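Local coordinates for DinB-like domain-containing protein (Enterococcus faecalis, PDB 3CEX), which is of unknown function but belongs to the DinB-like superfamily, whose members are built on a four-helix bundle, at residues Ala31-Met36 against Ser43-Met48; Leu47-Ala52 against Trp89-Glu94; Pro67-Gln72 against Leu82-Glu87. All coordinates share one frame; numbering follows the deposited sequence.

Contact 1 (Ala31-Met36 against Ser43-Met48)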
loop_
_atom_site.group_PDB
_atom_site.type_symbol
_atom_site.label_atom_id
_atom_site.label_comp_id
_atom_site.label_asym_id
_atom_site.label_seq_id
_atom_site.Cartn_x
_atom_site.Cartn_y
_atom_site.Cartn_z
ATOM N N ALA A 31 -0.730 8.489 -23.392
ATOM C CA ALA A 31 -1.608 7.457 -23.983
ATOM C C ALA A 31 -1.543 6.144 -23.207
ATOM O O ALA A 31 -2.575 5.511 -22.921
ATOM C CB ALA A 31 -1.278 7.231 -25.483
ATOM N N GLU A 32 -0.338 5.762 -22.809
ATOM C CA GLU A 32 -0.131 4.561 -21.994
ATOM C C GLU A 32 -0.753 4.710 -20.619
ATOM O O GLU A 32 -1.405 3.780 -20.127
ATOM C CB GLU A 32 1.359 4.244 -21.852
ATOM C CG GLU A 32 1.921 3.538 -23.106
ATOM C CD GLU A 32 3.425 3.631 -23.250
ATOM O OE1 GLU A 32 4.100 4.252 -22.381
ATOM O OE2 GLU A 32 3.942 3.062 -24.255
ATOM N N ALA A 33 -0.538 5.861 -19.999
ATOM C CA ALA A 33 -1.099 6.154 -18.675
ATOM C C ALA A 33 -2.619 6.084 -18.687
ATOM O O ALA A 33 -3.228 5.689 -17.696
ATOM C CB ALA A 33 -0.662 7.545 -18.207
ATOM N N ASN A 34 -3.224 6.524 -19.790
ATOM C CA ASN A 34 -4.685 6.486 -19.962
ATOM C C ASN A 34 -5.258 5.097 -20.280
ATOM O O ASN A 34 -6.465 4.944 -20.397
ATOM C CB ASN A 34 -5.083 7.427 -21.116
ATOM C CG ASN A 34 -4.978 8.887 -20.749
ATOM O OD1 ASN A 34 -5.048 9.244 -19.582
ATOM N ND2 ASN A 34 -4.858 9.737 -21.751
ATOM N N THR A 35 -4.398 4.102 -20.476
ATOM C CA THR A 35 -4.832 2.814 -20.966
ATOM C C THR A 35 -5.272 1.908 -19.838
ATOM O O THR A 35 -4.488 1.620 -18.906
ATOM C CB THR A 35 -3.729 2.128 -21.761
ATOM O OG1 THR A 35 -3.449 2.929 -22.914
ATOM C CG2 THR A 35 -4.159 0.699 -22.215
HETATM N N MSE A 36 -6.514 1.423 -19.924
HETATM C CA MSE A 36 -6.955 0.447 -18.921
HETATM C C MSE A 36 -6.890 -0.943 -19.525
HETATM O O MSE A 36 -7.544 -1.210 -20.538
HETATM C CB MSE A 36 -8.276 0.855 -18.234
HETATM C CG MSE A 36 -9.551 0.583 -18.876
HETATM SE SE MSE A 36 -10.977 1.078 -17.575
HETATM C CE MSE A 36 -11.117 -0.532 -16.497
ATOM N N SER A 43 -6.505 2.036 -15.197
ATOM C CA SER A 43 -5.361 2.745 -15.767
ATOM C C SER A 43 -4.571 3.436 -14.691
ATOM O O SER A 43 -5.100 3.710 -13.605
ATOM C CB SER A 43 -5.831 3.790 -16.788
ATOM O OG SER A 43 -6.535 4.869 -16.203
ATOM N N VAL A 44 -3.310 3.719 -14.983
ATOM C CA VAL A 44 -2.487 4.537 -14.073
ATOM C C VAL A 44 -3.105 5.923 -13.914
ATOM O O VAL A 44 -3.150 6.446 -12.814
ATOM C CB VAL A 44 -1.002 4.600 -14.508
ATOM C CG1 VAL A 44 -0.192 5.601 -13.670
ATOM C CG2 VAL A 44 -0.384 3.214 -14.401
ATOM N N THR A 45 -3.645 6.487 -14.983
ATOM C CA THR A 45 -4.340 7.780 -14.879
ATOM C C THR A 45 -5.501 7.694 -13.878
ATOM O O THR A 45 -5.608 8.548 -12.973
ATOM C CB THR A 45 -4.885 8.263 -16.215
ATOM O OG1 THR A 45 -3.805 8.591 -17.085
ATOM C CG2 THR A 45 -5.775 9.521 -16.029
ATOM N N TRP A 46 -6.340 6.660 -13.993
ATOM C CA TRP A 46 -7.456 6.497 -13.016
ATOM C C TRP A 46 -6.948 6.354 -11.572
ATOM O O TRP A 46 -7.475 6.971 -10.653
ATOM C CB TRP A 46 -8.330 5.306 -13.376
ATOM C CG TRP A 46 -9.629 5.217 -12.569
ATOM C CD1 TRP A 46 -10.865 5.612 -12.991
ATOM C CD2 TRP A 46 -9.808 4.719 -11.227
ATOM N NE1 TRP A 46 -11.792 5.392 -12.024
ATOM C CE2 TRP A 46 -11.183 4.853 -10.919
ATOM C CE3 TRP A 46 -8.950 4.166 -10.262
ATOM C CZ2 TRP A 46 -11.731 4.448 -9.679
ATOM C CZ3 TRP A 46 -9.490 3.780 -9.015
ATOM C CH2 TRP A 46 -10.864 3.938 -8.736
ATOM N N LEU A 47 -5.913 5.522 -11.388
ATOM C CA LEU A 47 -5.350 5.262 -10.050
ATOM C C LEU A 47 -4.785 6.511 -9.391
ATOM O O LEU A 47 -5.005 6.752 -8.205
ATOM C CB LEU A 47 -4.267 4.171 -10.130
ATOM C CG LEU A 47 -4.853 2.791 -10.421
ATOM C CD1 LEU A 47 -3.797 1.802 -10.903
ATOM C CD2 LEU A 47 -5.583 2.247 -9.130
HETATM N N MSE A 48 -4.049 7.305 -10.153
HETATM C CA MSE A 48 -3.474 8.557 -9.622
HETATM C C MSE A 48 -4.528 9.617 -9.380
HETATM O O MSE A 48 -4.503 10.265 -8.377
HETATM C CB MSE A 48 -2.437 9.129 -10.580
HETATM C CG MSE A 48 -1.139 8.576 -10.382
HETATM SE SE MSE A 48 0.296 9.437 -11.374
HETATM C CE MSE A 48 0.877 10.906 -10.288
HETATM O O HOH W 1 -2.294 2.552 -17.630
#
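Asn34 turns its flat amide to Thr45, and the hydroxyl does not come straight along the amide plane: OG1 donates to OD1 at 2.9 Å from a position tilted 32° out of it. At the other end of the same amide, ND2 bonds to Val101 O. A second flat group, the peptide carbonyl of Ala33, is met from above its plane by Thr45 N, which donates to Ala33 O at 2.9 Å. With OG1 beside its own backbone N (chi1 -68°), the hydroxyl of Thr45 is turned to the same side as the amide that binds Ala33 O, and reaches OD1 of Asn34.

Ser43, the residue before the helix, packs against the same strip of backbone. Its CB fits between two carbonyls, 3.3 Å from both Ala33 O and Thr35 O, while OG folds back over the first helical turn to accept from Trp46 N at 2.9 Å. The remaining amide of that turn, Val44 N, donates to a water 3.1 Å away that also sits against Glu32 O and Thr35 O. Helix 8-25 covers Ala33 through Leu25, and Leu107 of helix 104-124 packs on Thr45.

Each N-H of the opening turn thus has an acceptor: a water, a carbonyl and a serine hydroxyl in sequence. This is a serine N-cap, complemented here by the carbonyl of Ala33 and a water, at the start of helix 44-62 of the DinB-type four-helix bundle.

Contact 2 (Leu47-Ala52 against Trp89-Glu94)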
loop_
_atom_site.group_PDB
_atom_site.type_symbol
_atom_site.label_atom_id
_atom_site.label_comp_id
_atom_site.label_asym_id
_atom_site.label_seq_id
_atom_site.Cartn_x
_atom_site.Cartn_y
_atom_site.Cartn_z
ATOM N N LEU A 47 -5.913 5.522 -11.388
ATOM C CA LEU A 47 -5.350 5.262 -10.050
ATOM C C LEU A 47 -4.785 6.511 -9.391
ATOM O O LEU A 47 -5.005 6.752 -8.205
ATOM C CB LEU A 47 -4.267 4.171 -10.130
ATOM C CG LEU A 47 -4.853 2.791 -10.421
ATOM C CD1 LEU A 47 -3.797 1.802 -10.903
ATOM C CD2 LEU A 47 -5.583 2.247 -9.130
HETATM N N MSE A 48 -4.049 7.305 -10.153
HETATM C CA MSE A 48 -3.474 8.557 -9.622
HETATM C C MSE A 48 -4.528 9.617 -9.380
HETATM O O MSE A 48 -4.503 10.265 -8.377
HETATM C CB MSE A 48 -2.437 9.129 -10.580
HETATM C CG MSE A 48 -1.139 8.576 -10.382
HETATM SE SE MSE A 48 0.296 9.437 -11.374
HETATM C CE MSE A 48 0.877 10.906 -10.288
ATOM N N TRP A 49 -5.456 9.789 -10.310
ATOM C CA TRP A 49 -6.571 10.714 -10.102
ATOM C C TRP A 49 -7.390 10.290 -8.881
ATOM O O TRP A 49 -7.720 11.109 -8.008
ATOM C CB TRP A 49 -7.469 10.718 -11.337
ATOM C CG TRP A 49 -8.783 11.348 -11.083
ATOM C CD1 TRP A 49 -9.053 12.689 -11.076
ATOM C CD2 TRP A 49 -10.028 10.689 -10.776
ATOM N NE1 TRP A 49 -10.359 12.886 -10.800
ATOM C CE2 TRP A 49 -10.982 11.683 -10.613
ATOM C CE3 TRP A 49 -10.411 9.344 -10.629
ATOM C CZ2 TRP A 49 -12.325 11.396 -10.328
ATOM C CZ3 TRP A 49 -11.699 9.056 -10.345
ATOM C CH2 TRP A 49 -12.659 10.077 -10.184
ATOM N N HIS A 50 -7.691 8.989 -8.794
ATOM C CA HIS A 50 -8.498 8.495 -7.686
ATOM C C HIS A 50 -7.821 8.683 -6.338
ATOM O O HIS A 50 -8.472 9.056 -5.392
ATOM C CB HIS A 50 -8.865 7.023 -7.827
ATOM C CG HIS A 50 -9.333 6.407 -6.542
ATOM N ND1 HIS A 50 -10.627 6.520 -6.096
ATOM C CD2 HIS A 50 -8.665 5.709 -5.588
ATOM C CE1 HIS A 50 -10.747 5.901 -4.933
ATOM N NE2 HIS A 50 -9.570 5.410 -4.594
ATOM N N THR A 51 -6.519 8.409 -6.266
ATOM C CA THR A 51 -5.757 8.603 -5.035
ATOM C C THR A 51 -5.763 10.078 -4.635
ATOM O O THR A 51 -6.019 10.385 -3.483
ATOM C CB THR A 51 -4.340 8.043 -5.179
ATOM O OG1 THR A 51 -4.461 6.626 -5.427
ATOM C CG2 THR A 51 -3.460 8.296 -3.892
ATOM N N ALA A 52 -5.478 10.982 -5.572
ATOM C CA ALA A 52 -5.516 12.418 -5.285
ATOM C C ALA A 52 -6.932 12.816 -4.865
ATOM O O ALA A 52 -7.106 13.569 -3.904
ATOM C CB ALA A 52 -5.063 13.221 -6.483
ATOM N N TRP A 89 -19.332 7.848 -5.959
ATOM C CA TRP A 89 -19.914 6.546 -6.232
ATOM C C TRP A 89 -18.825 5.608 -6.765
ATOM O O TRP A 89 -17.731 6.038 -7.075
ATOM C CB TRP A 89 -21.076 6.704 -7.209
ATOM C CG TRP A 89 -20.656 6.928 -8.615
ATOM C CD1 TRP A 89 -20.467 5.974 -9.551
ATOM C CD2 TRP A 89 -20.353 8.182 -9.249
ATOM N NE1 TRP A 89 -20.077 6.534 -10.739
ATOM C CE2 TRP A 89 -19.980 7.890 -10.583
ATOM C CE3 TRP A 89 -20.366 9.525 -8.830
ATOM C CZ2 TRP A 89 -19.636 8.899 -11.518
ATOM C CZ3 TRP A 89 -20.003 10.527 -9.756
ATOM C CH2 TRP A 89 -19.660 10.202 -11.087
ATOM N N HIS A 90 -19.142 4.319 -6.851
ATOM C CA HIS A 90 -18.227 3.328 -7.374
ATOM C C HIS A 90 -18.336 3.316 -8.908
ATOM O O HIS A 90 -19.398 3.040 -9.473
ATOM C CB HIS A 90 -18.531 1.946 -6.777
ATOM C CG HIS A 90 -17.586 0.880 -7.233
ATOM N ND1 HIS A 90 -17.943 -0.082 -8.159
ATOM C CD2 HIS A 90 -16.279 0.658 -6.940
ATOM C CE1 HIS A 90 -16.899 -0.860 -8.403
ATOM N NE2 HIS A 90 -15.877 -0.429 -7.684
ATOM N N HIS A 91 -17.236 3.645 -9.581
ATOM C CA HIS A 91 -17.249 3.706 -11.035
ATOM C C HIS A 91 -17.516 2.362 -11.645
ATOM O O HIS A 91 -16.925 1.383 -11.254
ATOM C CB HIS A 91 -15.909 4.207 -11.587
ATOM C CG HIS A 91 -15.714 5.674 -11.431
ATOM N ND1 HIS A 91 -14.651 6.349 -11.997
ATOM C CD2 HIS A 91 -16.452 6.601 -10.774
ATOM C CE1 HIS A 91 -14.745 7.628 -11.682
ATOM N NE2 HIS A 91 -15.831 7.807 -10.948
ATOM N N THR A 92 -18.400 2.341 -12.629
ATOM C CA THR A 92 -18.474 1.239 -13.578
ATOM C C THR A 92 -17.205 1.236 -14.460
ATOM O O THR A 92 -16.493 2.256 -14.543
ATOM C CB THR A 92 -19.754 1.356 -14.428
ATOM O OG1 THR A 92 -19.715 2.561 -15.197
ATOM C CG2 THR A 92 -20.982 1.388 -13.514
ATOM N N PRO A 93 -16.878 0.078 -15.072
ATOM C CA PRO A 93 -15.736 0.020 -15.975
ATOM C C PRO A 93 -15.796 1.070 -17.080
ATOM O O PRO A 93 -14.788 1.634 -17.457
ATOM C CB PRO A 93 -15.830 -1.386 -16.586
ATOM C CG PRO A 93 -16.557 -2.180 -15.585
ATOM C CD PRO A 93 -17.533 -1.238 -14.932
ATOM N N GLU A 94 -16.987 1.319 -17.597
ATOM C CA GLU A 94 -17.162 2.264 -18.675
ATOM C C GLU A 94 -16.993 3.704 -18.204
ATOM O O GLU A 94 -16.454 4.526 -18.937
ATOM C CB GLU A 94 -18.520 2.017 -19.333
ATOM C CG GLU A 94 -18.608 0.602 -19.994
ATOM C CD GLU A 94 -19.189 -0.542 -19.102
ATOM O OE1 GLU A 94 -19.208 -0.446 -17.838
ATOM O OE2 GLU A 94 -19.643 -1.555 -19.710
#
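His91, whose ring touches Trp49 across this contact, has its ND1 held by the indole NE1 of Trp46, a hydrogen bond from three residues earlier on the helix that carries Trp49. The setting is the DinB-type four-helix bundle, where helix 44-62 is one of the long helices and 89-94 belongs to the long connection leading to helix 104-124. The contact is small and buried, and is an example of two rings that meet at a helix-loop junction without stacking.

Trp49 and His91 approach from opposite directions and meet rim to rim, neither lying over the other. Their planes differ by 24°, and the six-membered ring of Trp49 is centred 5.5 Å from the centre of the imidazole. The touching atom on the loop side is CE1 of His91, 3.5 Å from CH2 of Trp49 and almost as near to CZ3. With CG anti to its backbone N (chi1 165°), Trp49 extends the outer corner of its indole from the helix to the loop. Other aromatic rings, of Trp46, Trp69 and Phe78, also meet Trp49.

The two backbones are secured separately. Thr92 caps helix 93-96 while its own N bonds to Glu95 OE1, as in a capping box. In helix 44-62, Leu47 O is gripped from opposite faces of its plane by Thr51 N at 3.0 Å and Thr51 OG1 at 2.8 Å. Within the loop, CD2 of His91 lies 3.4 Å above the ring plane of Trp89, offset toward the rim.

Contact 3 (Pro67-Gln72 against Leu82-Glu87)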
loop_
_atom_site.group_PDB
_atom_site.type_symbol
_atom_site.label_atom_id
_atom_site.label_comp_id
_atom_site.label_asym_id
_atom_site.label_seq_id
_atom_site.Cartn_x
_atom_site.Cartn_y
_atom_site.Cartn_z
ATOM N N PRO A 67 -13.533 20.599 -1.103
ATOM C CA PRO A 67 -12.371 19.924 -1.676
ATOM C C PRO A 67 -11.650 20.759 -2.735
ATOM O O PRO A 67 -12.271 21.588 -3.386
ATOM C CB PRO A 67 -12.977 18.661 -2.299
ATOM C CG PRO A 67 -14.367 18.994 -2.555
ATOM C CD PRO A 67 -14.788 19.909 -1.449
ATOM N N LEU A 68 -10.348 20.547 -2.885
ATOM C CA LEU A 68 -9.537 21.283 -3.859
ATOM C C LEU A 68 -10.008 21.050 -5.286
ATOM O O LEU A 68 -9.876 21.943 -6.135
ATOM C CB LEU A 68 -8.060 20.884 -3.761
ATOM C CG LEU A 68 -7.399 20.956 -2.393
ATOM C CD1 LEU A 68 -6.020 20.337 -2.504
ATOM C CD2 LEU A 68 -7.338 22.373 -1.836
ATOM N N TRP A 69 -10.550 19.853 -5.540
ATOM C CA TRP A 69 -11.137 19.490 -6.834
ATOM C C TRP A 69 -11.987 20.638 -7.382
ATOM O O TRP A 69 -11.905 20.971 -8.575
ATOM C CB TRP A 69 -12.006 18.235 -6.672
ATOM C CG TRP A 69 -12.626 17.694 -7.929
ATOM C CD1 TRP A 69 -13.955 17.633 -8.222
ATOM C CD2 TRP A 69 -11.947 17.124 -9.057
ATOM N NE1 TRP A 69 -14.150 17.043 -9.444
ATOM C CE2 TRP A 69 -12.941 16.744 -9.998
ATOM C CE3 TRP A 69 -10.607 16.920 -9.378
ATOM C CZ2 TRP A 69 -12.632 16.143 -11.219
ATOM C CZ3 TRP A 69 -10.294 16.308 -10.585
ATOM C CH2 TRP A 69 -11.296 15.942 -11.499
ATOM N N LEU A 70 -12.800 21.202 -6.486
ATOM C CA LEU A 70 -13.632 22.369 -6.728
ATOM C C LEU A 70 -12.935 23.693 -6.377
ATOM O O LEU A 70 -12.835 24.592 -7.206
ATOM C CB LEU A 70 -14.916 22.261 -5.902
ATOM C CG LEU A 70 -15.867 21.113 -6.250
ATOM C CD1 LEU A 70 -17.116 21.222 -5.349
ATOM C CD2 LEU A 70 -16.263 21.112 -7.738
ATOM N N SER A 71 -12.461 23.811 -5.144
ATOM C CA SER A 71 -11.910 25.077 -4.650
ATOM C C SER A 71 -10.679 25.597 -5.420
ATOM O O SER A 71 -10.483 26.798 -5.526
ATOM C CB SER A 71 -11.583 24.975 -3.157
ATOM O OG SER A 71 -10.290 24.421 -2.946
ATOM N N GLN A 72 -9.858 24.701 -5.947
ATOM C CA GLN A 72 -8.718 25.085 -6.812
ATOM C C GLN A 72 -9.018 24.822 -8.298
ATOM O O GLN A 72 -8.155 24.979 -9.149
ATOM C CB GLN A 72 -7.453 24.345 -6.400
ATOM C CG GLN A 72 -6.817 24.846 -5.121
ATOM C CD GLN A 72 -5.606 24.043 -4.700
ATOM O OE1 GLN A 72 -5.217 23.083 -5.347
ATOM N NE2 GLN A 72 -5.019 24.424 -3.579
ATOM N N LEU A 82 -17.591 13.076 -16.789
ATOM C CA LEU A 82 -18.276 12.508 -15.647
ATOM C C LEU A 82 -18.854 13.664 -14.836
ATOM O O LEU A 82 -18.204 14.710 -14.677
ATOM C CB LEU A 82 -17.311 11.739 -14.759
ATOM C CG LEU A 82 -16.701 10.439 -15.271
ATOM C CD1 LEU A 82 -15.753 9.937 -14.198
ATOM C CD2 LEU A 82 -17.762 9.372 -15.648
ATOM N N PRO A 83 -20.074 13.496 -14.315
ATOM C CA PRO A 83 -20.684 14.593 -13.574
ATOM C C PRO A 83 -20.054 14.752 -12.186
ATOM O O PRO A 83 -19.611 13.764 -11.595
ATOM C CB PRO A 83 -22.156 14.158 -13.468
ATOM C CG PRO A 83 -22.103 12.659 -13.480
ATOM C CD PRO A 83 -20.934 12.299 -14.366
ATOM N N ASP A 84 -19.971 15.986 -11.691
ATOM C CA ASP A 84 -19.637 16.214 -10.286
ATOM C C ASP A 84 -20.958 16.153 -9.534
ATOM O O ASP A 84 -21.882 16.890 -9.845
ATOM C CB ASP A 84 -18.944 17.574 -10.071
ATOM C CG ASP A 84 -17.511 17.599 -10.591
ATOM O OD1 ASP A 84 -16.777 16.607 -10.382
ATOM O OD2 ASP A 84 -17.107 18.605 -11.205
ATOM N N GLU A 85 -21.044 15.256 -8.564
ATOM C CA GLU A 85 -22.285 14.992 -7.844
ATOM C C GLU A 85 -22.076 15.149 -6.348
ATOM O O GLU A 85 -20.933 15.090 -5.869
ATOM C CB GLU A 85 -22.765 13.574 -8.183
ATOM C CG GLU A 85 -23.117 13.437 -9.658
ATOM C CD GLU A 85 -23.757 12.121 -10.042
ATOM O OE1 GLU A 85 -23.815 11.203 -9.222
ATOM O OE2 GLU A 85 -24.203 12.004 -11.197
ATOM N N THR A 86 -23.171 15.324 -5.607
ATOM C CA THR A 86 -23.091 15.463 -4.146
ATOM C C THR A 86 -22.286 14.331 -3.546
ATOM O O THR A 86 -21.313 14.595 -2.849
ATOM C CB THR A 86 -24.475 15.508 -3.448
ATOM O OG1 THR A 86 -25.321 16.454 -4.095
ATOM C CG2 THR A 86 -24.314 15.909 -1.975
ATOM N N GLU A 87 -22.656 13.083 -3.855
ATOM C CA GLU A 87 -21.990 11.899 -3.295
ATOM C C GLU A 87 -21.072 11.192 -4.297
ATOM O O GLU A 87 -21.345 11.147 -5.492
ATOM C CB GLU A 87 -23.035 10.913 -2.763
ATOM C CG GLU A 87 -23.716 11.407 -1.488
ATOM C CD GLU A 87 -24.993 10.659 -1.165
ATOM O OE1 GLU A 87 -26.087 11.258 -1.331
ATOM O OE2 GLU A 87 -24.908 9.475 -0.730
#
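Trp69 and Asp84 join by one polar bond, in which the indole NE1 donates to OD1 at 2.8 Å. It links the short helix 68-71 to the irregular segment 82-87, both in the long connection between helices 44-62 and 104-124 of the DinB-type four-helix bundle. The bond is nearly straight, 171° at the hydrogen, and OD1 lies at the edge of the indole, in its plane. The carboxylate stands almost perpendicular to the ring, at 89°, and the N-H meets OD1 from well above the carboxylate plane. The atoms of Asp84 nearest to Trp69 are all those of its carboxylate.

Charge plays a lesser part. Arg53 makes a cation-pi contact with the ring of Trp69 and a long, weak ion pair with OD1, which may help to keep the carboxylate ionised. The second carboxylate oxygen, OD2, is engaged by Thr75 OG1, so both oxygens are tied and the rotation of the group is limited.

Nonpolar contact across the two segments is slight. Trp69, buried, holds CG anti to its backbone N (chi1 -177°) and thereby carries its NE1 edge away from the helix to the loop, while Phe78 and Tyr110 meet its ring.

Backbone bonds shape the helix itself: Ser71 N reaches Pro67 O, and Gln72 N reaches Leu68 O, each at 2.8 Å. At the fringe of the carboxylate, the methyl CD2 of Leu70 comes to 4.4 Å from OD2 of Asp84.

In the fold
From the N terminus, the chain runs through helix 8-25 and the short helix 30-33 before contact 1 closes a tight loop of six residues. Contact 2 opens on helix 44-62, sharing Leu47 and Met48, and closes a much longer loop at 89-94. Contact 3 is nested inside this loop, joining 67-72 to 82-87. Contacts 1 and 3 do not touch, their centres being about 20 Å apart; contact 2 meets contact 1 through Trp46 and His91 and contact 3 through Trp49 and Trp69. Contact 1 ties the short helix 30-33 to the start of helix 44-62, contact 3 draws together two parts of the long connection, and contact 2 brings that connection back to helix 44-62.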